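Local coordinates for histone-lysine N-methyltransferase, H3 lysine-9 specific SUVH6 (Arabidopsis thaliana, PDB 6A5K), which transfers methyl groups from S-adenosylmethionine to a lysine of histone H3 and probably binds DNA methylated at non-CG sites through its SRA domain, at residues 67-72 against 170-175; 15-20 against 81-86; 35-40 against 45-50; 27-32 against 316-321. The protein carries 1 engineered substitution. One frame throughout, in Å; residues are numbered along the deposited sequence.

Contact 1: residues 67-72 against 170-175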
loop_
_atom_site.group_PDB
_atom_site.type_symbol
_atom_site.label_atom_id
_atom_site.label_comp_id
_atom_site.label_asym_id
_atom_site.label_seq_id
_atom_site.Cartn_x
_atom_site.Cartn_y
_atom_site.Cartn_z
ATOM N N GLY A 67 -24.052 7.506 -5.671
ATOM C CA GLY A 67 -23.344 8.388 -4.762
ATOM C C GLY A 67 -22.215 7.701 -4.013
ATOM O O GLY A 67 -21.525 6.842 -4.567
ATOM N N GLU A 68 -22.023 8.089 -2.752
ATOM C CA GLU A 68 -20.944 7.544 -1.925
ATOM C C GLU A 68 -21.124 6.062 -1.610
ATOM O O GLU A 68 -22.211 5.619 -1.249
ATOM C CB GLU A 68 -20.818 8.315 -0.605
ATOM C CG GLU A 68 -20.395 9.778 -0.719
ATOM C CD GLU A 68 -21.563 10.724 -0.942
ATOM O OE1 GLU A 68 -22.700 10.245 -1.142
ATOM O OE2 GLU A 68 -21.344 11.955 -0.892
ATOM N N VAL A 69 -20.037 5.308 -1.731
ATOM C CA VAL A 69 -20.016 3.901 -1.360
ATOM C C VAL A 69 -19.364 3.762 0.011
ATOM O O VAL A 69 -18.229 4.194 0.197
ATOM C CB VAL A 69 -19.243 3.060 -2.391
ATOM C CG1 VAL A 69 -19.103 1.618 -1.918
ATOM C CG2 VAL A 69 -19.920 3.134 -3.753
ATOM N N PRO A 70 -20.079 3.164 0.979
ATOM C CA PRO A 70 -19.559 3.074 2.350
ATOM C C PRO A 70 -18.171 2.427 2.411
ATOM O O PRO A 70 -17.948 1.366 1.827
ATOM C CB PRO A 70 -20.603 2.206 3.066
ATOM C CG PRO A 70 -21.862 2.424 2.277
ATOM C CD PRO A 70 -21.413 2.548 0.853
ATOM N N GLY A 71 -17.236 3.084 3.087
ATOM C CA GLY A 71 -15.910 2.517 3.263
ATOM C C GLY A 71 -14.955 2.756 2.103
ATOM O O GLY A 71 -13.803 2.333 2.150
ATOM N N VAL A 72 -15.433 3.427 1.058
ATOM C CA VAL A 72 -14.581 3.798 -0.064
ATOM C C VAL A 72 -14.328 5.302 -0.032
ATOM O O VAL A 72 -15.266 6.097 0.027
ATOM C CB VAL A 72 -15.203 3.400 -1.422
ATOM C CG1 VAL A 72 -14.314 3.869 -2.566
ATOM C CG2 VAL A 72 -15.406 1.895 -1.492
ATOM N N PRO A 170 -25.482 12.246 -8.835
ATOM C CA PRO A 170 -24.020 12.131 -8.767
ATOM C C PRO A 170 -23.458 10.950 -9.568
ATOM O O PRO A 170 -24.130 9.933 -9.757
ATOM C CB PRO A 170 -23.756 11.949 -7.267
ATOM C CG PRO A 170 -24.994 11.279 -6.760
ATOM C CD PRO A 170 -26.122 11.898 -7.551
ATOM N N VAL A 171 -22.222 11.108 -10.032
ATOM C CA VAL A 171 -21.519 10.074 -10.779
ATOM C C VAL A 171 -20.140 9.854 -10.153
ATOM O O VAL A 171 -19.370 10.806 -9.993
ATOM C CB VAL A 171 -21.353 10.459 -12.274
ATOM C CG1 VAL A 171 -20.548 9.396 -13.029
ATOM C CG2 VAL A 171 -22.713 10.683 -12.933
ATOM N N ARG A 172 -19.823 8.616 -9.789
ATOM C CA ARG A 172 -18.478 8.325 -9.290
ATOM C C ARG A 172 -17.484 8.317 -10.443
ATOM O O ARG A 172 -17.706 7.663 -11.458
ATOM C CB ARG A 172 -18.430 6.983 -8.550
ATOM C CG ARG A 172 -19.136 6.980 -7.208
ATOM C CD ARG A 172 -18.983 5.631 -6.482
ATOM N NE ARG A 172 -19.554 4.529 -7.255
ATOM C CZ ARG A 172 -20.851 4.235 -7.302
ATOM N NH1 ARG A 172 -21.727 4.968 -6.629
ATOM N NH2 ARG A 172 -21.276 3.215 -8.037
ATOM N N VAL A 173 -16.380 9.039 -10.292
ATOM C CA VAL A 173 -15.351 9.009 -11.314
ATOM C C VAL A 173 -14.131 8.216 -10.844
ATOM O O VAL A 173 -13.520 8.535 -9.822
ATOM C CB VAL A 173 -14.931 10.436 -11.722
ATOM C CG1 VAL A 173 -13.647 10.408 -12.551
ATOM C CG2 VAL A 173 -16.061 11.111 -12.494
ATOM N N ILE A 174 -13.822 7.150 -11.577
ATOM C CA ILE A 174 -12.602 6.379 -11.367
ATOM C C ILE A 174 -11.646 6.745 -12.496
ATOM O O ILE A 174 -11.931 6.516 -13.676
ATOM C CB ILE A 174 -12.856 4.852 -11.340
ATOM C CG1 ILE A 174 -13.758 4.459 -10.161
ATOM C CG2 ILE A 174 -11.547 4.077 -11.243
ATOM C CD1 ILE A 174 -15.241 4.514 -10.476
ATOM N N ARG A 175 -10.518 7.340 -12.135
ATOM C CA ARG A 175 -9.561 7.804 -13.128
ATOM C C ARG A 175 -8.476 6.765 -13.365
ATOM O O ARG A 175 -7.833 6.296 -12.421
ATOM C CB ARG A 175 -8.942 9.133 -12.684
ATOM C CG ARG A 175 -7.933 9.734 -13.649
ATOM C CD ARG A 175 -7.466 11.110 -13.164
ATOM N NE ARG A 175 -6.820 11.039 -11.853
ATOM C CZ ARG A 175 -5.563 10.646 -11.661
ATOM N NH1 ARG A 175 -4.812 10.295 -12.698
ATOM N NH2 ARG A 175 -5.053 10.613 -10.436
HETATM O O HOH W 1 -23.037 7.743 -8.333
#
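R172 NH1 is tied to two carbonyls: it gives a hydrogen bond to G67 O at 2.8 Å (N-H...O 151°) and another to I65 O. The G67 oxygen lies at the edge of the guanidinium, close to its plane, while V69 comes over one face, its CG2 methyl 3.8 Å from R172 NE and displaced toward the rim. A bend at chi3 (-61°) turns the guanidinium so that NH1 reaches the G67 carbonyl; NH2 bonds I89 O. A methionine in its place would probably leave the carbonyls of G67, I65 and I89 without this shared donor group. P170 adds a further apolar contact, its ring atom CG resting 3.9 Å from G67 CA. A water joins the backbones beside it, accepting from G67 N at 2.9 Å and donating to P170 O at 2.8 Å. Glycine suits position 67 because its backbone angles would jam a CB against the preceding carbonyl. The loop then folds into a type II turn from V69 to V72, with P70 and G71 in the places where proline and glycine fit well. Strand 171-176 lies between strands 105-113 and 190-205, so the contact fastens a loop to the mixed beta-sheet of the SRA domain.

Contact 2: residues 15-20 against 81-86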
loop_
_atom_site.group_PDB
_atom_site.type_symbol
_atom_site.label_atom_id
_atom_site.label_comp_id
_atom_site.label_asym_id
_atom_site.label_seq_id
_atom_site.Cartn_x
_atom_site.Cartn_y
_atom_site.Cartn_z
ATOM N N ARG A 15 -7.237 -6.527 0.511
ATOM C CA ARG A 15 -6.024 -7.178 1.002
ATOM C C ARG A 15 -6.103 -8.688 0.743
ATOM O O ARG A 15 -5.142 -9.311 0.264
ATOM C CB ARG A 15 -5.837 -6.864 2.496
ATOM C CG ARG A 15 -4.448 -7.099 3.043
ATOM C CD ARG A 15 -4.323 -6.540 4.465
ATOM N NE ARG A 15 -4.502 -5.090 4.504
ATOM C CZ ARG A 15 -5.160 -4.448 5.465
ATOM N NH1 ARG A 15 -5.709 -5.124 6.463
ATOM N NH2 ARG A 15 -5.270 -3.128 5.432
ATOM N N LEU A 16 -7.262 -9.268 1.041
ATOM C CA LEU A 16 -7.524 -10.676 0.769
ATOM C C LEU A 16 -7.393 -10.975 -0.727
ATOM O O LEU A 16 -6.728 -11.936 -1.132
ATOM C CB LEU A 16 -8.918 -11.060 1.268
ATOM C CG LEU A 16 -9.309 -12.534 1.180
ATOM C CD1 LEU A 16 -8.482 -13.369 2.164
ATOM C CD2 LEU A 16 -10.809 -12.705 1.427
ATOM N N PHE A 17 -8.020 -10.133 -1.546
ATOM C CA PHE A 17 -7.932 -10.275 -2.995
ATOM C C PHE A 17 -6.480 -10.303 -3.492
ATOM O O PHE A 17 -6.080 -11.208 -4.238
ATOM C CB PHE A 17 -8.690 -9.139 -3.689
ATOM C CG PHE A 17 -8.478 -9.097 -5.169
ATOM C CD1 PHE A 17 -9.110 -10.010 -5.998
ATOM C CD2 PHE A 17 -7.648 -8.143 -5.738
ATOM C CE1 PHE A 17 -8.924 -9.974 -7.367
ATOM C CE2 PHE A 17 -7.458 -8.102 -7.107
ATOM C CZ PHE A 17 -8.095 -9.023 -7.922
ATOM N N HIS A 18 -5.683 -9.325 -3.071
ATOM C CA HIS A 18 -4.299 -9.280 -3.537
ATOM C C HIS A 18 -3.467 -10.430 -2.980
ATOM O O HIS A 18 -2.545 -10.917 -3.647
ATOM C CB HIS A 18 -3.669 -7.924 -3.204
ATOM C CG HIS A 18 -4.084 -6.846 -4.154
ATOM N ND1 HIS A 18 -3.536 -6.721 -5.414
ATOM C CD2 HIS A 18 -5.035 -5.887 -4.059
ATOM C CE1 HIS A 18 -4.116 -5.715 -6.045
ATOM N NE2 HIS A 18 -5.033 -5.195 -5.248
ATOM N N GLY A 19 -3.808 -10.876 -1.776
ATOM C CA GLY A 19 -3.163 -12.036 -1.189
ATOM C C GLY A 19 -3.364 -13.251 -2.077
ATOM O O GLY A 19 -2.413 -13.971 -2.399
ATOM N N VAL A 20 -4.608 -13.471 -2.492
ATOM C CA VAL A 20 -4.922 -14.592 -3.373
ATOM C C VAL A 20 -4.239 -14.460 -4.742
ATOM O O VAL A 20 -3.668 -15.434 -5.253
ATOM C CB VAL A 20 -6.449 -14.734 -3.564
ATOM C CG1 VAL A 20 -6.763 -15.805 -4.611
ATOM C CG2 VAL A 20 -7.102 -15.070 -2.230
ATOM N N ARG A 81 -9.079 -3.564 -12.479
ATOM C CA ARG A 81 -10.459 -3.157 -12.690
ATOM C C ARG A 81 -11.414 -4.057 -11.912
ATOM O O ARG A 81 -12.452 -3.598 -11.430
ATOM C CB ARG A 81 -10.798 -3.188 -14.184
ATOM C CG ARG A 81 -11.372 -1.891 -14.734
ATOM C CD ARG A 81 -11.873 -2.108 -16.151
ATOM N NE ARG A 81 -12.478 -0.917 -16.741
ATOM C CZ ARG A 81 -11.817 -0.040 -17.491
ATOM N NH1 ARG A 81 -10.523 -0.214 -17.738
ATOM N NH2 ARG A 81 -12.448 1.012 -17.989
HETATM N N MSE A 82 -11.055 -5.335 -11.782
HETATM C CA MSE A 82 -11.870 -6.302 -11.038
HETATM C C MSE A 82 -12.105 -5.908 -9.574
HETATM O O MSE A 82 -13.119 -6.298 -8.973
HETATM C CB MSE A 82 -11.225 -7.691 -11.097
HETATM C CG MSE A 82 -11.477 -8.431 -12.408
HETATM SE SE MSE A 82 -13.011 -9.619 -12.322
HETATM C CE MSE A 82 -14.401 -8.339 -12.757
ATOM N N GLU A 83 -11.178 -5.147 -8.995
ATOM C CA GLU A 83 -11.346 -4.674 -7.620
ATOM C C GLU A 83 -12.585 -3.785 -7.521
ATOM O O GLU A 83 -13.283 -3.790 -6.511
ATOM C CB GLU A 83 -10.105 -3.914 -7.140
ATOM C CG GLU A 83 -8.836 -4.759 -7.040
ATOM C CD GLU A 83 -7.624 -3.936 -6.609
ATOM O OE1 GLU A 83 -7.682 -3.281 -5.545
ATOM O OE2 GLU A 83 -6.608 -3.939 -7.333
ATOM N N LEU A 84 -12.857 -3.029 -8.583
ATOM C CA LEU A 84 -14.030 -2.158 -8.623
ATOM C C LEU A 84 -15.314 -2.980 -8.580
ATOM O O LEU A 84 -16.310 -2.568 -7.972
ATOM C CB LEU A 84 -14.004 -1.275 -9.874
ATOM C CG LEU A 84 -12.741 -0.437 -10.080
ATOM C CD1 LEU A 84 -12.850 0.378 -11.372
ATOM C CD2 LEU A 84 -12.479 0.463 -8.881
ATOM N N ASN A 85 -15.294 -4.148 -9.219
ATOM C CA ASN A 85 -16.465 -5.023 -9.197
ATOM C C ASN A 85 -16.615 -5.725 -7.853
ATOM O O ASN A 85 -17.727 -5.899 -7.348
ATOM C CB ASN A 85 -16.396 -6.061 -10.318
ATOM C CG ASN A 85 -17.631 -6.956 -10.366
ATOM O OD1 ASN A 85 -18.750 -6.491 -10.597
ATOM N ND2 ASN A 85 -17.427 -8.249 -10.149
ATOM N N ILE A 86 -15.492 -6.122 -7.271
ATOM C CA ILE A 86 -15.523 -6.807 -5.982
ATOM C C ILE A 86 -16.163 -5.931 -4.902
ATOM O O ILE A 86 -16.915 -6.421 -4.049
ATOM C CB ILE A 86 -14.105 -7.237 -5.559
ATOM C CG1 ILE A 86 -13.628 -8.365 -6.471
ATOM C CG2 ILE A 86 -14.088 -7.701 -4.109
ATOM C CD1 ILE A 86 -12.138 -8.626 -6.415
#
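In F17, a first torsion with CG opposite the backbone N (chi1 171°) sends the phenyl ring toward helix 81-87, whereas H18 and E83 both carry CG beside the backbone N, and the extended remainder of the glutamate brings its carboxylate up to the imidazole. The ring of F17 fills the gap between the helices. Its CD1 meets the terminal methyl CD1 of I86 at 3.4 Å, a close fit, and its CE2 lies 3.6 Å from E83 CG, so the aliphatic part of the glutamate serves as a second apolar wall. An aromatic ring suits this place because the axes of the two short segments stay 11.4 Å apart, too far for small side chains to bridge. This is helix-helix packing in an oblique, roughly antiparallel crossing, 137° between the chain directions of the short segments, and it joins the long N-terminal helix 5-29 to a helix of the SRA domain. F17 also touches A48 and S49 of helix 44-54. On the polar flank, H18 NE2 gives E83 OE2 a weak, bent hydrogen bond of 2.9 Å. The carboxylate approaches the edge of the imidazole with its plane 86° from that of the ring, and F17 CD2 stands 3.8 Å above one imidazole face, toward its rim. E83 OE2 has firmer partners in the backbone N-H groups of Q79 and Y80, just ahead of its own helix. Such N-H groups are likely to stabilise a negative charge on the buried glutamate.

Contact 3: residues 35-40 against 45-50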
loop_
_atom_site.group_PDB
_atom_site.type_symbol
_atom_site.label_atom_id
_atom_site.label_comp_id
_atom_site.label_asym_id
_atom_site.label_seq_id
_atom_site.Cartn_x
_atom_site.Cartn_y
_atom_site.Cartn_z
ATOM N N GLN A 35 6.067 -24.937 -17.864
ATOM C CA GLN A 35 4.865 -25.454 -17.215
ATOM C C GLN A 35 4.064 -24.273 -16.691
ATOM O O GLN A 35 2.979 -24.440 -16.138
ATOM C CB GLN A 35 5.201 -26.420 -16.080
ATOM C CG GLN A 35 6.270 -27.461 -16.397
ATOM C CD GLN A 35 6.111 -28.727 -15.563
ATOM O OE1 GLN A 35 5.294 -28.784 -14.638
ATOM N NE2 GLN A 35 6.900 -29.744 -15.882
ATOM N N ARG A 36 4.624 -23.078 -16.866
ATOM C CA ARG A 36 4.025 -21.849 -16.363
ATOM C C ARG A 36 2.891 -21.388 -17.267
ATOM O O ARG A 36 2.947 -21.569 -18.482
ATOM C CB ARG A 36 5.084 -20.752 -16.239
ATOM C CG ARG A 36 6.048 -20.951 -15.079
ATOM C CD ARG A 36 6.762 -19.656 -14.740
ATOM N NE ARG A 36 5.828 -18.629 -14.283
ATOM C CZ ARG A 36 6.150 -17.354 -14.104
ATOM N NH1 ARG A 36 5.238 -16.488 -13.686
ATOM N NH2 ARG A 36 7.385 -16.946 -14.344
ATOM N N ARG A 37 1.868 -20.789 -16.669
ATOM C CA ARG A 37 0.677 -20.388 -17.409
ATOM C C ARG A 37 0.631 -18.899 -17.725
ATOM O O ARG A 37 -0.233 -18.453 -18.473
ATOM C CB ARG A 37 -0.585 -20.783 -16.635
ATOM C CG ARG A 37 -0.622 -22.227 -16.171
ATOM C CD ARG A 37 -1.982 -22.572 -15.575
ATOM N NE ARG A 37 -2.166 -21.986 -14.250
ATOM C CZ ARG A 37 -3.269 -21.356 -13.855
ATOM N NH1 ARG A 37 -3.344 -20.860 -12.627
ATOM N NH2 ARG A 37 -4.294 -21.218 -14.685
ATOM N N LYS A 38 1.563 -18.138 -17.159
ATOM C CA LYS A 38 1.565 -16.684 -17.336
ATOM C C LYS A 38 1.688 -16.339 -18.820
ATOM O O LYS A 38 1.118 -15.349 -19.295
ATOM C CB LYS A 38 2.700 -16.037 -16.543
ATOM C CG LYS A 38 3.135 -14.668 -17.050
ATOM C CD LYS A 38 4.488 -14.265 -16.498
ATOM C CE LYS A 38 5.422 -13.810 -17.610
ATOM N NZ LYS A 38 6.687 -13.236 -17.069
ATOM N N GLY A 39 2.401 -17.182 -19.559
ATOM C CA GLY A 39 2.479 -17.042 -21.002
ATOM C C GLY A 39 1.153 -17.370 -21.661
ATOM O O GLY A 39 0.715 -16.665 -22.569
ATOM N N LYS A 40 0.514 -18.440 -21.194
ATOM C CA LYS A 40 -0.776 -18.888 -21.719
ATOM C C LYS A 40 -1.839 -17.793 -21.642
ATOM O O LYS A 40 -2.829 -17.809 -22.377
ATOM C CB LYS A 40 -1.238 -20.143 -20.962
ATOM C CG LYS A 40 -2.746 -20.285 -20.759
ATOM C CD LYS A 40 -3.175 -21.744 -20.683
ATOM C CE LYS A 40 -3.103 -22.409 -22.051
ATOM N NZ LYS A 40 -4.053 -21.788 -23.018
ATOM N N ASP A 45 -6.027 -12.130 -11.567
ATOM C CA ASP A 45 -7.100 -11.278 -11.051
ATOM C C ASP A 45 -8.462 -11.933 -11.279
ATOM O O ASP A 45 -9.336 -11.895 -10.414
ATOM C CB ASP A 45 -7.058 -9.883 -11.692
ATOM C CG ASP A 45 -7.115 -9.924 -13.211
ATOM O OD1 ASP A 45 -6.525 -10.847 -13.815
ATOM O OD2 ASP A 45 -7.749 -9.022 -13.802
ATOM N N PHE A 46 -8.629 -12.547 -12.446
ATOM C CA PHE A 46 -9.860 -13.255 -12.768
ATOM C C PHE A 46 -10.073 -14.455 -11.835
ATOM O O PHE A 46 -11.171 -14.658 -11.300
ATOM C CB PHE A 46 -9.831 -13.716 -14.223
ATOM C CG PHE A 46 -11.157 -14.174 -14.741
ATOM C CD1 PHE A 46 -11.999 -13.292 -15.394
ATOM C CD2 PHE A 46 -11.563 -15.493 -14.587
ATOM C CE1 PHE A 46 -13.224 -13.711 -15.883
ATOM C CE2 PHE A 46 -12.787 -15.920 -15.070
ATOM C CZ PHE A 46 -13.617 -15.030 -15.721
ATOM N N GLU A 47 -9.017 -15.241 -11.639
ATOM C CA GLU A 47 -9.087 -16.426 -10.787
ATOM C C GLU A 47 -9.350 -16.061 -9.328
ATOM O O GLU A 47 -10.185 -16.696 -8.657
ATOM C CB GLU A 47 -7.801 -17.250 -10.915
ATOM C CG GLU A 47 -7.576 -17.800 -12.318
ATOM C CD GLU A 47 -6.451 -18.816 -12.391
ATOM O OE1 GLU A 47 -5.828 -19.110 -11.347
ATOM O OE2 GLU A 47 -6.194 -19.328 -13.503
ATOM N N ALA A 48 -8.652 -15.032 -8.847
ATOM C CA ALA A 48 -8.854 -14.538 -7.494
ATOM C C ALA A 48 -10.277 -14.032 -7.314
ATOM O O ALA A 48 -10.909 -14.282 -6.281
ATOM C CB ALA A 48 -7.848 -13.424 -7.164
ATOM N N SER A 49 -10.773 -13.317 -8.322
ATOM C CA SER A 49 -12.143 -12.812 -8.291
ATOM C C SER A 49 -13.133 -13.961 -8.171
ATOM O O SER A 49 -14.081 -13.883 -7.394
ATOM C CB SER A 49 -12.460 -11.979 -9.543
ATOM O OG SER A 49 -11.670 -10.803 -9.598
ATOM N N THR A 50 -12.921 -15.017 -8.953
ATOM C CA THR A 50 -13.810 -16.173 -8.905
ATOM C C THR A 50 -13.809 -16.797 -7.515
ATOM O O THR A 50 -14.873 -17.131 -6.969
ATOM C CB THR A 50 -13.417 -17.238 -9.948
ATOM O OG1 THR A 50 -13.643 -16.716 -11.263
ATOM C CG2 THR A 50 -14.243 -18.498 -9.763
#
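R37 grips E47 end-on, with NH1 and NH2 each facing one carboxylate oxygen. R37 NH2 lies 2.9 Å from E47 OE2 (N-H...O 157°), the shorter limb of the salt bridge, and R37 NH1 bonds E47 OE1 at 3.3 Å but more nearly straight, at 169°. Both oxygens use their syn lone pairs, and the two flat groups stand only 19° from coplanar, the geometry in which arginine and glutamate match as a pair. A weak third bond runs from R37 NH1 to E47 OE2. The side chains arrive from opposite directions; a bend at chi3 of the arginine and the extended end of the glutamate let them span backbones whose nearest CA atoms, R37 and E47, are 12.4 Å apart. Apolar contact comes from L42, which touches both side chains, and from I24, which touches E47. Hydrogen bonds inside helix 44-54 form the third kind. S49 OG donates to D45 O at 2.7 Å and T50 OG1 to F46 O at 3.2 Å, each hydroxyl meeting the carbonyl from the face opposite the helical N-H. Serine and threonine can turn back in this way without breaking the helix. This is a surface bidentate salt bridge closing the connecting loop between helices 5-29 and 44-54.

Contact 4: residues 27-32 against 316-321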
loop_
_atom_site.group_PDB
_atom_site.type_symbol
_atom_site.label_atom_id
_atom_site.label_comp_id
_atom_site.label_asym_id
_atom_site.label_seq_id
_atom_site.Cartn_x
_atom_site.Cartn_y
_atom_site.Cartn_z
ATOM N N GLU A 27 2.533 -19.655 -6.994
ATOM C CA GLU A 27 2.418 -21.050 -7.400
ATOM C C GLU A 27 2.794 -21.236 -8.868
ATOM O O GLU A 27 3.387 -22.259 -9.238
ATOM C CB GLU A 27 1.005 -21.564 -7.130
ATOM C CG GLU A 27 0.675 -21.611 -5.642
ATOM C CD GLU A 27 -0.768 -21.975 -5.361
ATOM O OE1 GLU A 27 -1.016 -22.714 -4.384
ATOM O OE2 GLU A 27 -1.655 -21.516 -6.113
ATOM N N ASP A 28 2.476 -20.250 -9.706
ATOM C CA ASP A 28 2.907 -20.318 -11.101
ATOM C C ASP A 28 4.425 -20.141 -11.232
ATOM O O ASP A 28 5.076 -20.832 -12.018
ATOM C CB ASP A 28 2.194 -19.266 -11.948
ATOM C CG ASP A 28 2.257 -19.583 -13.432
ATOM O OD1 ASP A 28 1.798 -20.678 -13.823
ATOM O OD2 ASP A 28 2.783 -18.749 -14.202
ATOM N N GLU A 29 4.979 -19.214 -10.454
ATOM C CA GLU A 29 6.409 -18.902 -10.477
ATOM C C GLU A 29 7.251 -20.058 -9.941
ATOM O O GLU A 29 8.464 -20.113 -10.160
ATOM C CB GLU A 29 6.688 -17.622 -9.671
ATOM C CG GLU A 29 6.260 -16.337 -10.376
ATOM C CD GLU A 29 6.244 -15.115 -9.458
ATOM O OE1 GLU A 29 6.212 -15.279 -8.219
ATOM O OE2 GLU A 29 6.265 -13.980 -9.983
ATOM N N ALA A 30 6.601 -20.983 -9.243
ATOM C CA ALA A 30 7.283 -22.149 -8.687
ATOM C C ALA A 30 7.504 -23.240 -9.732
ATOM O O ALA A 30 8.138 -24.255 -9.452
ATOM C CB ALA A 30 6.499 -22.708 -7.525
ATOM N N LYS A 31 6.976 -23.032 -10.932
ATOM C CA LYS A 31 7.043 -24.052 -11.972
ATOM C C LYS A 31 8.216 -23.834 -12.916
ATOM O O LYS A 31 8.691 -22.709 -13.067
ATOM C CB LYS A 31 5.737 -24.078 -12.767
ATOM C CG LYS A 31 4.522 -24.383 -11.922
ATOM C CD LYS A 31 3.256 -24.387 -12.755
ATOM C CE LYS A 31 2.037 -24.651 -11.889
ATOM N NZ LYS A 31 0.790 -24.715 -12.698
ATOM N N PRO A 32 8.690 -24.917 -13.553
ATOM C CA PRO A 32 9.651 -24.742 -14.649
ATOM C C PRO A 32 9.097 -23.791 -15.716
ATOM O O PRO A 32 7.918 -23.896 -16.029
ATOM C CB PRO A 32 9.815 -26.160 -15.207
ATOM C CG PRO A 32 9.366 -27.073 -14.104
ATOM C CD PRO A 32 8.306 -26.328 -13.360
ATOM N N TYR A 316 8.842 -13.947 -1.912
ATOM C CA TYR A 316 8.563 -12.786 -2.749
ATOM C C TYR A 316 8.087 -13.252 -4.118
ATOM O O TYR A 316 8.460 -14.328 -4.569
ATOM C CB TYR A 316 9.810 -11.905 -2.920
ATOM C CG TYR A 316 10.378 -11.314 -1.645
ATOM C CD1 TYR A 316 9.781 -10.212 -1.034
ATOM C CD2 TYR A 316 11.536 -11.836 -1.070
ATOM C CE1 TYR A 316 10.309 -9.662 0.128
ATOM C CE2 TYR A 316 12.068 -11.292 0.093
ATOM C CZ TYR A 316 11.454 -10.210 0.686
ATOM O OH TYR A 316 11.989 -9.674 1.842
ATOM N N ASN A 317 7.276 -12.440 -4.792
ATOM C CA ASN A 317 7.023 -12.673 -6.209
ATOM C C ASN A 317 8.207 -12.172 -7.028
ATOM O O ASN A 317 9.077 -11.476 -6.514
ATOM C CB ASN A 317 5.727 -11.993 -6.667
ATOM C CG ASN A 317 4.488 -12.666 -6.106
ATOM O OD1 ASN A 317 3.681 -12.035 -5.428
ATOM N ND2 ASN A 317 4.340 -13.959 -6.379
ATOM N N PHE A 318 8.230 -12.504 -8.312
ATOM C CA PHE A 318 9.370 -12.143 -9.151
ATOM C C PHE A 318 9.484 -10.629 -9.352
ATOM O O PHE A 318 10.532 -10.135 -9.773
ATOM C CB PHE A 318 9.289 -12.844 -10.509
ATOM C CG PHE A 318 9.598 -14.320 -10.458
ATOM C CD1 PHE A 318 9.884 -14.948 -9.254
ATOM C CD2 PHE A 318 9.613 -15.073 -11.621
ATOM C CE1 PHE A 318 10.164 -16.302 -9.210
ATOM C CE2 PHE A 318 9.899 -16.431 -11.587
ATOM C CZ PHE A 318 10.175 -17.045 -10.376
ATOM N N ASP A 319 8.418 -9.892 -9.043
ATOM C CA ASP A 319 8.441 -8.441 -9.203
ATOM C C ASP A 319 8.878 -7.715 -7.922
ATOM O O ASP A 319 8.803 -6.489 -7.836
ATOM C CB ASP A 319 7.065 -7.937 -9.680
ATOM C CG ASP A 319 5.957 -8.116 -8.636
ATOM O OD1 ASP A 319 6.185 -8.714 -7.567
ATOM O OD2 ASP A 319 4.830 -7.657 -8.904
ATOM N N GLY A 320 9.342 -8.474 -6.932
ATOM C CA GLY A 320 9.896 -7.886 -5.725
ATOM C C GLY A 320 8.928 -7.702 -4.568
ATOM O O GLY A 320 9.343 -7.457 -3.441
ATOM N N ALA A 321 7.633 -7.811 -4.837
ATOM C CA ALA A 321 6.638 -7.678 -3.781
ATOM C C ALA A 321 6.596 -8.921 -2.895
ATOM O O ALA A 321 6.741 -10.043 -3.383
ATOM C CB ALA A 321 5.260 -7.415 -4.387
HETATM O O HOH W 2 7.385 -16.422 -6.102
HETATM O O HOH W 3 5.960 -11.277 -10.136
#
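E29 and F318 form the tight part of this contact. The glutamate lies flat over the phenyl ring, CG standing 3.7 Å from the ring centroid and 6° off the normal, a CH-pi contact, while the carboxylate stacks nearly parallel to the ring at 15°. Its extended chain slides past the ring until both oxygens reach the turn. N317 ND2 bonds E29 OE1 at 2.9 Å, almost straight at 172°, and F318 N bonds E29 OE2 at 3.0 Å; each donor stands well out of the carboxylate plane, the two on opposite sides of it. Glutamate suits the place because its methylenes can cover a ring while its head takes two N-H groups. With an alanine here, that face of F318 is likely to lose its cover, and the N317 amide and F318 N-H would probably lack these acceptors. The looser side is filled by water. One molecule donates to E29 OE1 at 2.7 Å and to Y316 O, and another donates to E29 OE2 at 2.7 Å while weakly accepting from D319 N. Beyond, a type I turn from N317 to G320 overlaps an Asx turn in which D319 OD1 accepts from A321 N. R22 of helix 5-29 pairs with D319 and bonds N317 OD1, and Y343 stacks on F318. The end of helix 5-29 thus rests on the Pre-SET loop that runs between helix 305-309 and strand 328-330.

How the contacts relate
Helix 5-29 threads through most of the set: contact 2 uses its middle and contact 4 its end, their centres about 19 Å apart. Contact 3 closes the loop that follows it and is nested along the chain inside both. Contacts 3 and 4, with centres about 13 Å apart, are joined where R36 and the backbone of R37 bind D28. Contacts 2 and 3 meet where F17 and M82 pack on helix 44-54. Contact 1 lies about 34 Å from contact 4, centre to centre, yet touches contact 2 through I174 and L84. The N-terminal helices therefore bridge the SRA domain to the Pre-SET region, and probably fix their relative placement.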